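Local atomic coordinates of muconate cycloisomerase (Azorhizobium caulinodans, PDB entry 3MY9), a protein that belongs to the enolase superfamily, pairing an alpha-plus-beta capping domain with a TIM-barrel-like domain, and holds magnesium ions. Residues V38-T43 and K105-M110. Numbering follows the deposited sequence.
Sequences VLLEVT and KAAVEM
Leu40, in the strand 35-44, lays one methyl group, CD2, against the flank of helix 102-120 where Ala107 and Val108 follow each other. The contact is apolar and small, burying 124 Å² in all, and every residue that touches is buried. Leu40 CD2 meets the CG2 branch of Val108 at 3.8 Å and sits equally close to the backbone, with Val108 CA also 3.8 Å from it. Leu40 CD2 lies 3.7 Å from Ala107 O, a van der Waals approach. The distance from Leu40 CD2 to Ala107 CB is 4.4 Å. The side chain of Leu40 leaves the strand toward the helix, and with CG anti to the backbone N (chi1 169°) the second torsion (chi2 80°) brings CD2 to the contact. The CA atoms of Leu40 and Ala107, 6.8 Å apart, are the nearest across the two segments, consistent with the small alanine side chain.

In the sheet, the Leu40 backbone pairs with Gly52 of the adjacent strand. Around the contact, Leu40 also touches Ile13 of strand 8-21, and Val108 packs on Leu71 and Ile79 of helix 64-79 and on Leu90 of helix 87-97. Glu109 leaves the helix away from the strand, and its carboxylate accepts hydrogen bonds from Leu279 N and Met280 N, at the start of helix 279-292. This is sheet-on-helix packing inside the enolase-superfamily N-terminal domain, where an antiparallel sheet lies against a helical layer.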
loop_
_atom_site.group_PDB
_atom_site.type_symbol
_atom_site.label_atom_id
_atom_site.label_comp_id
_atom_site.label_asym_id
_atom_site.label_seq_id
_atom_site.Cartn_x
_atom_site.Cartn_y
_atom_site.Cartn_z
ATOM N N VAL A 38 -29.149 -21.009 31.308
ATOM C CA VAL A 38 -28.481 -22.306 31.423
ATOM C C VAL A 38 -27.412 -22.190 32.503
ATOM O O VAL A 38 -26.454 -21.410 32.362
ATOM C CB VAL A 38 -27.787 -22.726 30.097
ATOM C CG1 VAL A 38 -27.580 -24.235 30.060
ATOM C CG2 VAL A 38 -28.584 -22.251 28.878
ATOM N N LEU A 39 -27.581 -22.946 33.579
ATOM C CA LEU A 39 -26.616 -22.991 34.660
ATOM C C LEU A 39 -26.005 -24.385 34.720
ATOM O O LEU A 39 -26.696 -25.389 34.536
ATOM C CB LEU A 39 -27.280 -22.649 35.988
ATOM C CG LEU A 39 -28.334 -21.556 35.948
ATOM C CD1 LEU A 39 -29.090 -21.546 37.265
ATOM C CD2 LEU A 39 -27.709 -20.198 35.629
ATOM N N LEU A 40 -24.705 -24.429 34.972
ATOM C CA LEU A 40 -23.938 -25.663 35.024
ATOM C C LEU A 40 -23.303 -25.747 36.394
ATOM O O LEU A 40 -22.670 -24.796 36.845
ATOM C CB LEU A 40 -22.840 -25.632 33.951
ATOM C CG LEU A 40 -21.749 -26.713 33.975
ATOM C CD1 LEU A 40 -22.252 -28.013 33.366
ATOM C CD2 LEU A 40 -20.497 -26.210 33.232
ATOM N N GLU A 41 -23.469 -26.881 37.054
ATOM C CA GLU A 41 -22.816 -27.123 38.322
ATOM C C GLU A 41 -21.812 -28.240 38.117
ATOM O O GLU A 41 -22.180 -29.347 37.721
ATOM C CB GLU A 41 -23.836 -27.537 39.397
ATOM C CG GLU A 41 -23.230 -27.733 40.793
ATOM C CD GLU A 41 -24.048 -28.673 41.682
ATOM O OE1 GLU A 41 -24.544 -29.700 41.173
ATOM O OE2 GLU A 41 -24.175 -28.400 42.898
ATOM N N VAL A 42 -20.550 -27.961 38.409
ATOM C CA VAL A 42 -19.522 -28.988 38.305
ATOM C C VAL A 42 -19.028 -29.360 39.687
ATOM O O VAL A 42 -18.914 -28.505 40.559
ATOM C CB VAL A 42 -18.362 -28.525 37.412
ATOM C CG1 VAL A 42 -17.377 -29.680 37.200
ATOM C CG2 VAL A 42 -18.905 -28.038 36.092
ATOM N N THR A 43 -18.769 -30.651 39.888
ATOM C CA THR A 43 -18.354 -31.165 41.183
ATOM C C THR A 43 -17.100 -32.025 41.050
ATOM O O THR A 43 -17.078 -32.963 40.266
ATOM C CB THR A 43 -19.483 -31.995 41.825
ATOM O OG1 THR A 43 -20.730 -31.280 41.720
ATOM C CG2 THR A 43 -19.161 -32.299 43.288
ATOM N N LYS A 105 -19.014 -23.251 26.382
ATOM C CA LYS A 105 -17.610 -23.491 26.742
ATOM C C LYS A 105 -17.187 -22.552 27.876
ATOM O O LYS A 105 -16.547 -22.991 28.828
ATOM C CB LYS A 105 -16.679 -23.311 25.523
ATOM C CG LYS A 105 -16.928 -24.299 24.376
ATOM C CD LYS A 105 -16.366 -23.784 23.062
ATOM C CE LYS A 105 -16.384 -24.851 21.984
ATOM N NZ LYS A 105 -15.921 -24.281 20.689
ATOM N N ALA A 106 -17.555 -21.273 27.773
ATOM C CA ALA A 106 -17.236 -20.289 28.833
ATOM C C ALA A 106 -17.835 -20.661 30.210
ATOM O O ALA A 106 -17.220 -20.381 31.243
ATOM C CB ALA A 106 -17.660 -18.887 28.426
ATOM N N ALA A 107 -18.998 -21.315 30.226
ATOM C CA ALA A 107 -19.603 -21.775 31.493
ATOM C C ALA A 107 -18.776 -22.885 32.124
ATOM O O ALA A 107 -18.666 -22.967 33.351
ATOM C CB ALA A 107 -21.056 -22.252 31.289
ATOM N N VAL A 108 -18.200 -23.750 31.296
ATOM C CA VAL A 108 -17.326 -24.805 31.800
ATOM C C VAL A 108 -16.063 -24.222 32.425
ATOM O O VAL A 108 -15.703 -24.593 33.533
ATOM C CB VAL A 108 -16.932 -25.786 30.697
ATOM C CG1 VAL A 108 -15.784 -26.659 31.157
ATOM C CG2 VAL A 108 -18.126 -26.641 30.299
ATOM N N GLU A 109 -15.412 -23.293 31.715
ATOM C CA GLU A 109 -14.202 -22.609 32.194
ATOM C C GLU A 109 -14.461 -21.887 33.522
ATOM O O GLU A 109 -13.722 -22.045 34.492
ATOM C CB GLU A 109 -13.752 -21.597 31.140
ATOM C CG GLU A 109 -12.463 -20.849 31.457
ATOM C CD GLU A 109 -12.293 -19.605 30.610
ATOM O OE1 GLU A 109 -13.288 -18.876 30.439
ATOM O OE2 GLU A 109 -11.170 -19.356 30.105
ATOM N N MET A 110 -15.508 -21.083 33.536
ATOM C CA MET A 110 -16.005 -20.390 34.731
ATOM C C MET A 110 -16.055 -21.335 35.963
ATOM O O MET A 110 -15.474 -21.067 37.019
ATOM C CB MET A 110 -17.424 -19.919 34.386
ATOM C CG MET A 110 -17.976 -18.748 35.090
ATOM S SD MET A 110 -19.565 -18.325 34.327
ATOM C CE MET A 110 -19.057 -17.792 32.726
#